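Local atomic coordinates of putative capsular polysaccharide biosynthesis protein (Streptococcus pneumoniae serotype 4, PDB entry 6EWJ), a protein that probably transfers an amino group to a sugar with the help of pyridoxal phosphate, in the teichoic acid biosynthesis of pneumococcus. Residues A[141-144]-A[145-148]. Numbering follows the deposited sequence.
Sequences VCDY and DRLF
Tyr144 and Leu147 meet at the first turn of helix 144-153, a worked example of how a loop hands over to a helix: in this DegT/DnrJ/EryC1-family aminotransferase the chain enters through an inverse gamma turn centred on Asp143, closed by a weak bond from Tyr144 N to Cys142 O, with Asp143 at the N-cap position. Leu147 lays its CD1 methyl over one face of the Tyr144 ring, a CH-pi contact 4.1 Å from the ring centroid and only 11° off its normal. The same methyl reaches CB of Cys142 at 3.9 Å, so a single leucine branch packs against both loop and helix residues. Phe148 comes obliquely to the tyrosine, its CE2 lying 3.9 Å from CD2 of Tyr144. Beyond these segments Ile173 of the central sheet touches all three of Tyr144, Leu147 and Phe148, while the phenol OH is hydrogen-bonded to Glu136. With CG anti to the backbone N (chi1 -174°), the Asp143 carboxylate comes to lie by the start of the Arg146 side chain, OD2 3.3 Å from Arg146 CB. The guanidinium, turned 86° from the plane of the Asp143 carboxylate, leads away, and its NH2 forms salt bridges with Asp119 and Glu122. Two nearly straight backbone bonds close the turn: Leu147 N gives its hydrogen to Asp143 O at 3.0 Å, and Phe148 N reaches Tyr144 O at 2.9 Å.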
ATOM      1  N   VAL A 141     -22.130 -11.027 -11.990  1.00 21.98           N
ATOM      2  CA  VAL A 141     -21.354 -10.366 -13.024  1.00 22.23           C
ATOM      3  C   VAL A 141     -22.317  -9.603 -13.901  1.00 22.65           C
ATOM      4  O   VAL A 141     -23.393 -10.113 -14.195  1.00 22.85           O
ATOM      5  CB  VAL A 141     -20.557 -11.377 -13.895  1.00 23.24           C
ATOM      6  CG1 VAL A 141     -19.867 -10.680 -15.058  1.00 23.52           C
ATOM      7  CG2 VAL A 141     -19.491 -12.063 -13.036  1.00 22.72           C
ATOM      8  N   CYS A 142     -21.932  -8.397 -14.333  1.00 22.14           N
ATOM      9  CA  CYS A 142     -22.755  -7.580 -15.229  1.00 22.93           C
ATOM     10  C   CYS A 142     -22.997  -8.134 -16.672  1.00 23.79           C
ATOM     11  O   CYS A 142     -22.376  -9.091 -17.114  1.00 23.41           O
ATOM     12  CB  CYS A 142     -22.178  -6.184 -15.329  1.00 22.86           C
ATOM     13  SG  CYS A 142     -22.264  -5.317 -13.713  1.00 23.02           S
ATOM     14  N   ASP A 143     -23.891  -7.476 -17.389  1.00 24.28           N
ATOM     15  CA  ASP A 143     -24.287  -7.843 -18.770  1.00 26.20           C
ATOM     16  C   ASP A 143     -23.182  -7.375 -19.717  1.00 26.07           C
ATOM     17  O   ASP A 143     -23.264  -6.296 -20.317  1.00 25.73           O
ATOM     18  CB  ASP A 143     -25.639  -7.121 -19.035  1.00 27.15           C
ATOM     19  CG  ASP A 143     -26.293  -7.469 -20.332  1.00 29.26           C
ATOM     20  OD1 ASP A 143     -25.793  -8.298 -21.111  1.00 29.94           O
ATOM     21  OD2 ASP A 143     -27.337  -6.804 -20.594  1.00 30.67           O
ATOM     22  N   TYR A 144     -22.109  -8.165 -19.806  1.00 26.36           N
ATOM     23  CA  TYR A 144     -20.944  -7.763 -20.614  1.00 26.82           C
ATOM     24  C   TYR A 144     -21.241  -7.687 -22.110  1.00 28.34           C
ATOM     25  O   TYR A 144     -20.703  -6.818 -22.776  1.00 28.43           O
ATOM     26  CB  TYR A 144     -19.682  -8.555 -20.263  1.00 26.63           C
ATOM     27  CG  TYR A 144     -18.994  -7.940 -19.081  1.00 25.79           C
ATOM     28  CD1 TYR A 144     -19.340  -8.300 -17.785  1.00 25.48           C
ATOM     29  CD2 TYR A 144     -18.048  -6.916 -19.259  1.00 25.28           C
ATOM     30  CE1 TYR A 144     -18.719  -7.713 -16.688  1.00 24.15           C
ATOM     31  CE2 TYR A 144     -17.436  -6.307 -18.173  1.00 24.70           C
ATOM     32  CZ  TYR A 144     -17.772  -6.713 -16.897  1.00 24.20           C
ATOM     33  OH  TYR A 144     -17.196  -6.109 -15.814  1.00 24.08           O
ATOM     34  N   ASP A 145     -22.124  -8.534 -22.642  1.00 29.73           N
ATOM     35  CA  ASP A 145     -22.498  -8.387 -24.028  1.00 32.25           C
ATOM     36  C   ASP A 145     -23.040  -6.992 -24.309  1.00 32.06           C
ATOM     37  O   ASP A 145     -22.674  -6.396 -25.307  1.00 32.85           O
ATOM     38  CB  ASP A 145     -23.521  -9.444 -24.478  1.00 33.70           C
ATOM     39  CG  ASP A 145     -22.908 -10.859 -24.564  1.00 34.90           C
ATOM     40  OD1 ASP A 145     -21.688 -11.018 -24.425  1.00 34.66           O
ATOM     41  OD2 ASP A 145     -23.700 -11.805 -24.768  1.00 37.71           O
ATOM     42  N   ARG A 146     -23.900  -6.491 -23.438  1.00 30.81           N
ATOM     43  CA  ARG A 146     -24.438  -5.143 -23.607  1.00 31.22           C
ATOM     44  C   ARG A 146     -23.360  -4.066 -23.406  1.00 30.56           C
ATOM     45  O   ARG A 146     -23.215  -3.157 -24.219  1.00 31.16           O
ATOM     46  CB  ARG A 146     -25.583  -4.900 -22.644  1.00 31.48           C
ATOM     47  CG  ARG A 146     -26.249  -3.542 -22.794  1.00 32.04           C
ATOM     48  CD  ARG A 146     -26.843  -3.327 -24.197  1.00 33.85           C
ATOM     49  NE  ARG A 146     -27.228  -1.928 -24.393  1.00 35.11           N
ATOM     50  CZ  ARG A 146     -28.331  -1.352 -23.923  1.00 34.84           C
ATOM     51  NH1 ARG A 146     -29.210  -2.028 -23.196  1.00 34.62           N
ATOM     52  NH2 ARG A 146     -28.541  -0.061 -24.175  1.00 35.74           N
ATOM     53  N   LEU A 147     -22.581  -4.197 -22.350  1.00 29.25           N
ATOM     54  CA  LEU A 147     -21.458  -3.235 -22.117  1.00 29.30           C
ATOM     55  C   LEU A 147     -20.515  -3.100 -23.321  1.00 30.28           C
ATOM     56  O   LEU A 147     -20.232  -1.996 -23.751  1.00 29.66           O
ATOM     57  CB  LEU A 147     -20.664  -3.640 -20.881  1.00 27.77           C
ATOM     58  CG  LEU A 147     -21.336  -3.262 -19.578  1.00 27.43           C
ATOM     59  CD1 LEU A 147     -20.850  -4.097 -18.385  1.00 26.59           C
ATOM     60  CD2 LEU A 147     -21.054  -1.761 -19.338  1.00 27.44           C
ATOM     61  N   PHE A 148     -20.066  -4.235 -23.884  1.00 31.43           N
ATOM     62  CA  PHE A 148     -19.178  -4.188 -25.072  1.00 33.25           C
ATOM     63  C   PHE A 148     -19.872  -3.605 -26.323  1.00 34.59           C
ATOM     64  O   PHE A 148     -19.229  -2.941 -27.131  1.00 34.41           O
ATOM     65  CB  PHE A 148     -18.535  -5.562 -25.368  1.00 34.26           C
ATOM     66  CG  PHE A 148     -17.328  -5.854 -24.502  1.00 34.22           C
ATOM     67  CD1 PHE A 148     -16.130  -5.176 -24.716  1.00 34.89           C
ATOM     68  CD2 PHE A 148     -17.386  -6.781 -23.463  1.00 33.59           C
ATOM     69  CE1 PHE A 148     -15.018  -5.406 -23.902  1.00 34.66           C
ATOM     70  CE2 PHE A 148     -16.265  -7.050 -22.683  1.00 32.97           C
ATOM     71  CZ  PHE A 148     -15.084  -6.336 -22.883  1.00 33.31           C
TER